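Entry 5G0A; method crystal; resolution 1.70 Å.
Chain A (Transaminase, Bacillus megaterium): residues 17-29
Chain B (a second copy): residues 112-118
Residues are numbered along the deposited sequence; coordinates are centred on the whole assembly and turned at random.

Chain A 17-29: DRKYLMRTFSTQN
Chain B, residues 112-118: PGKVRFV

A helix in chain A ends at A:Tyr20 (phi/psi -114/-8), and A:Leu21, the first residue to leave helical values (-111/136), begins an extended segment that meets the middle of the chain B strand 112-118. The two run in the same direction, pairing A:Tyr20 with B:Lys114, A:Leu21 with B:Val115 and A:Met22 with B:Arg116 at CA-CA separations of 4.5, 5.0 and 5.4 Å. A single bridge joins A:Leu21 to B:Val115. Both polar backbone atoms of B:Val115 are used: its N donates to A:Tyr20 O (2.8 Å, 172°), and its O accepts from A:Met22 N (2.9 Å, 165°).

B:Lys114 points its CB toward chain A and, with chi1 m and the remaining chi angles t, extends its amine into a cluster of oxygens. B:Lys114 NZ donates to A:Leu21 O (3.0 Å) and A:Gln28 OE1 (2.9 Å), weakly to A:Arg18 O (3.4 Å), and also bonds elsewhere in the structure. B:Lys114 NZ also lies 3.4 Å from A:Arg23 NH1, a contact between like charges and two donors that cannot bond each other. The two cations share acceptors: A:Arg23 NH1 donates to A:Gln28 OE1 (3.0 Å) and weakly to A:Arg18 O (3.1 Å). A:Gln28 (chi1 t, chi2 p) completes the network through NE2 to A:Arg18 O (2.9 Å). The folded A:Arg23 side chain (m, m, p) also reaches back to the helix, its NH2 donating to A:Asp17 O (3.2 Å) and forming a salt bridge with A:Asp17 OD1 (3.3 Å).

Around the bridge, A:Met22 (m, t, p) lays SD 3.9 Å from B:Arg116 CB, on the aliphatic part of that side chain, and A:Leu21 (m, t) brings CD2 to 3.9 Å from B:Phe117 CE2, an apolar contact. A:Thr24 (p) CG2 lies over one face of the B:Arg116 (t, t, t) guanidinium, 3.8 Å from NH1 of that arginine. One water donates to A:Met22 O (2.9 Å) and accepts from B:Arg116 NH1 (3.0 Å), which also bonds elsewhere.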

# COMPACT_ATOMS: atom_id res chain seq x y z
N ASP A 17 4.54 32.15 -22.11
CA ASP A 17 4.53 31.67 -20.72
C ASP A 17 3.10 31.35 -20.29
O ASP A 17 2.80 30.26 -19.76
CB ASP A 17 5.19 32.73 -19.83
CG ASP A 17 5.23 32.33 -18.36
OD1 ASP A 17 4.22 32.48 -17.67
OD2 ASP A 17 6.31 31.93 -17.90
N ARG A 18 2.17 32.27 -20.58
CA ARG A 18 0.76 32.02 -20.29
C ARG A 18 0.20 30.81 -21.04
O ARG A 18 -0.48 29.96 -20.45
CB ARG A 18 -0.08 33.25 -20.65
CG ARG A 18 0.12 34.45 -19.74
CD ARG A 18 -0.76 35.61 -20.21
NE ARG A 18 -0.36 36.88 -19.59
CZ ARG A 18 0.20 37.90 -20.24
NH1 ARG A 18 0.45 37.82 -21.55
NH2 ARG A 18 0.51 39.01 -19.58
N LYS A 19 0.48 30.73 -22.35
CA LYS A 19 -0.16 29.74 -23.20
C LYS A 19 0.42 28.33 -23.09
O LYS A 19 -0.31 27.35 -23.20
CB LYS A 19 -0.09 30.20 -24.67
CG LYS A 19 -0.94 29.38 -25.61
CD LYS A 19 -0.83 29.88 -27.04
CE LYS A 19 -1.51 28.93 -28.01
NZ LYS A 19 -2.97 28.79 -27.71
N TYR A 20 1.73 28.22 -22.88
CA TYR A 20 2.41 26.94 -23.12
C TYR A 20 2.97 26.27 -21.89
O TYR A 20 3.47 25.14 -21.99
CB TYR A 20 3.54 27.09 -24.15
CG TYR A 20 3.05 27.51 -25.53
CD1 TYR A 20 1.97 26.88 -26.12
CD2 TYR A 20 3.69 28.54 -26.23
CE1 TYR A 20 1.52 27.26 -27.37
CE2 TYR A 20 3.25 28.93 -27.48
CZ TYR A 20 2.16 28.29 -28.04
OH TYR A 20 1.69 28.68 -29.27
N LEU A 21 2.95 26.97 -20.77
CA LEU A 21 3.54 26.42 -19.53
C LEU A 21 2.48 26.10 -18.52
O LEU A 21 1.55 26.88 -18.31
CB LEU A 21 4.54 27.41 -18.94
CG LEU A 21 5.84 27.63 -19.73
CD1 LEU A 21 6.60 28.75 -19.04
CD2 LEU A 21 6.70 26.37 -19.79
N MET A 22 2.59 24.93 -17.87
CA MET A 22 1.64 24.56 -16.84
C MET A 22 1.75 25.47 -15.63
O MET A 22 2.85 25.80 -15.20
CB MET A 22 1.86 23.10 -16.38
CG MET A 22 1.56 22.10 -17.48
SD MET A 22 1.57 20.39 -16.93
CE MET A 22 -0.02 20.35 -16.08
N ARG A 23 0.60 25.84 -15.07
CA ARG A 23 0.54 26.72 -13.92
C ARG A 23 0.80 25.94 -12.63
O ARG A 23 0.43 24.76 -12.54
CB ARG A 23 -0.86 27.33 -13.83
CG ARG A 23 -1.27 28.24 -14.99
CD ARG A 23 -0.65 29.63 -14.86
NE ARG A 23 0.78 29.68 -15.20
CZ ARG A 23 1.26 29.75 -16.44
NH1 ARG A 23 0.42 29.78 -17.50
NH2 ARG A 23 2.58 29.79 -16.65
N THR A 24 1.46 26.60 -11.68
CA THR A 24 1.52 26.13 -10.29
C THR A 24 1.14 27.26 -9.34
O THR A 24 1.48 28.43 -9.58
CB THR A 24 2.90 25.55 -9.90
OG1 THR A 24 3.91 26.54 -10.15
CG2 THR A 24 3.20 24.22 -10.70
N PHE A 25 0.36 26.90 -8.31
CA PHE A 25 -0.11 27.80 -7.25
C PHE A 25 -1.15 28.84 -7.71
O PHE A 25 -1.94 29.30 -6.89
CB PHE A 25 1.05 28.44 -6.48
CG PHE A 25 1.94 27.40 -5.84
CD1 PHE A 25 1.57 26.80 -4.64
CD2 PHE A 25 3.11 26.98 -6.48
CE1 PHE A 25 2.37 25.81 -4.06
CE2 PHE A 25 3.92 25.99 -5.92
CZ PHE A 25 3.54 25.40 -4.72
N SER A 26 -1.16 29.14 -9.00
CA SER A 26 -2.15 30.06 -9.59
C SER A 26 -3.02 29.34 -10.60
O SER A 26 -2.52 28.55 -11.40
CB SER A 26 -1.45 31.22 -10.33
OG SER A 26 -0.60 31.95 -9.47
N THR A 27 -4.32 29.65 -10.61
CA THR A 27 -5.13 29.31 -11.78
C THR A 27 -4.70 30.10 -13.02
O THR A 27 -4.13 31.16 -12.90
CB THR A 27 -6.64 29.55 -11.55
OG1 THR A 27 -6.90 30.97 -11.46
CG2 THR A 27 -7.13 28.85 -10.30
N GLN A 28 -5.02 29.60 -14.21
CA GLN A 28 -4.73 30.33 -15.45
C GLN A 28 -5.47 31.67 -15.42
O GLN A 28 -4.92 32.69 -15.85
CB GLN A 28 -5.19 29.52 -16.65
CG GLN A 28 -4.88 30.18 -17.99
CD GLN A 28 -3.46 29.97 -18.47
OE1 GLN A 28 -2.55 29.63 -17.71
NE2 GLN A 28 -3.25 30.19 -19.76
N ASN A 29 -6.70 31.65 -14.91
CA ASN A 29 -7.55 32.85 -14.87
C ASN A 29 -6.96 34.01 -14.06
O ASN A 29 -7.04 35.17 -14.48
CB ASN A 29 -8.92 32.45 -14.31
CG ASN A 29 -9.84 33.62 -14.12
OD1 ASN A 29 -10.23 34.26 -15.09
ND2 ASN A 29 -10.22 33.88 -12.87
N PRO B 112 -0.99 18.64 -28.63
CA PRO B 112 -0.20 19.29 -27.56
C PRO B 112 -0.82 20.52 -26.92
O PRO B 112 -1.31 21.41 -27.64
CB PRO B 112 1.13 19.65 -28.25
CG PRO B 112 1.21 18.73 -29.42
CD PRO B 112 -0.21 18.53 -29.88
N GLY B 113 -0.77 20.56 -25.58
CA GLY B 113 -1.34 21.67 -24.82
C GLY B 113 -0.31 22.51 -24.08
O GLY B 113 -0.06 23.67 -24.44
N LYS B 114 0.24 21.94 -23.00
CA LYS B 114 1.18 22.67 -22.16
C LYS B 114 2.33 21.77 -21.66
O LYS B 114 2.18 20.57 -21.57
CB LYS B 114 0.45 23.25 -20.94
CG LYS B 114 -0.36 24.52 -21.22
CD LYS B 114 -0.82 25.13 -19.91
CE LYS B 114 -1.21 26.60 -20.06
NZ LYS B 114 -1.38 27.18 -18.70
N VAL B 115 3.46 22.39 -21.37
CA VAL B 115 4.66 21.72 -20.86
C VAL B 115 4.91 22.13 -19.39
O VAL B 115 4.68 23.31 -18.98
CB VAL B 115 5.92 22.11 -21.70
CG1 VAL B 115 7.19 21.49 -21.13
CG2 VAL B 115 5.77 21.72 -23.17
N ARG B 116 5.42 21.18 -18.61
CA ARG B 116 6.06 21.50 -17.32
C ARG B 116 7.48 20.99 -17.40
O ARG B 116 7.69 19.80 -17.64
CB ARG B 116 5.37 20.83 -16.12
CG ARG B 116 6.19 20.94 -14.81
CD ARG B 116 5.29 20.99 -13.57
NE ARG B 116 6.07 20.97 -12.31
CZ ARG B 116 6.60 22.05 -11.74
NH1 ARG B 116 6.49 23.25 -12.33
NH2 ARG B 116 7.26 21.91 -10.60
N PHE B 117 8.45 21.89 -17.22
CA PHE B 117 9.84 21.46 -17.20
C PHE B 117 10.27 21.06 -15.80
O PHE B 117 9.91 21.72 -14.82
CB PHE B 117 10.75 22.59 -17.71
CG PHE B 117 10.59 22.87 -19.17
CD1 PHE B 117 11.14 22.00 -20.10
CD2 PHE B 117 9.89 24.00 -19.62
CE1 PHE B 117 11.01 22.24 -21.47
CE2 PHE B 117 9.74 24.25 -20.98
CZ PHE B 117 10.31 23.36 -21.91
N VAL B 118 11.05 19.99 -15.75
CA VAL B 118 11.70 19.52 -14.53
C VAL B 118 13.17 19.23 -14.83
O VAL B 118 13.68 19.65 -15.87
CB VAL B 118 10.95 18.29 -13.94
CG1 VAL B 118 9.60 18.72 -13.34
CG2 VAL B 118 10.73 17.21 -15.01
O HOH W 1 5.22 24.14 -14.88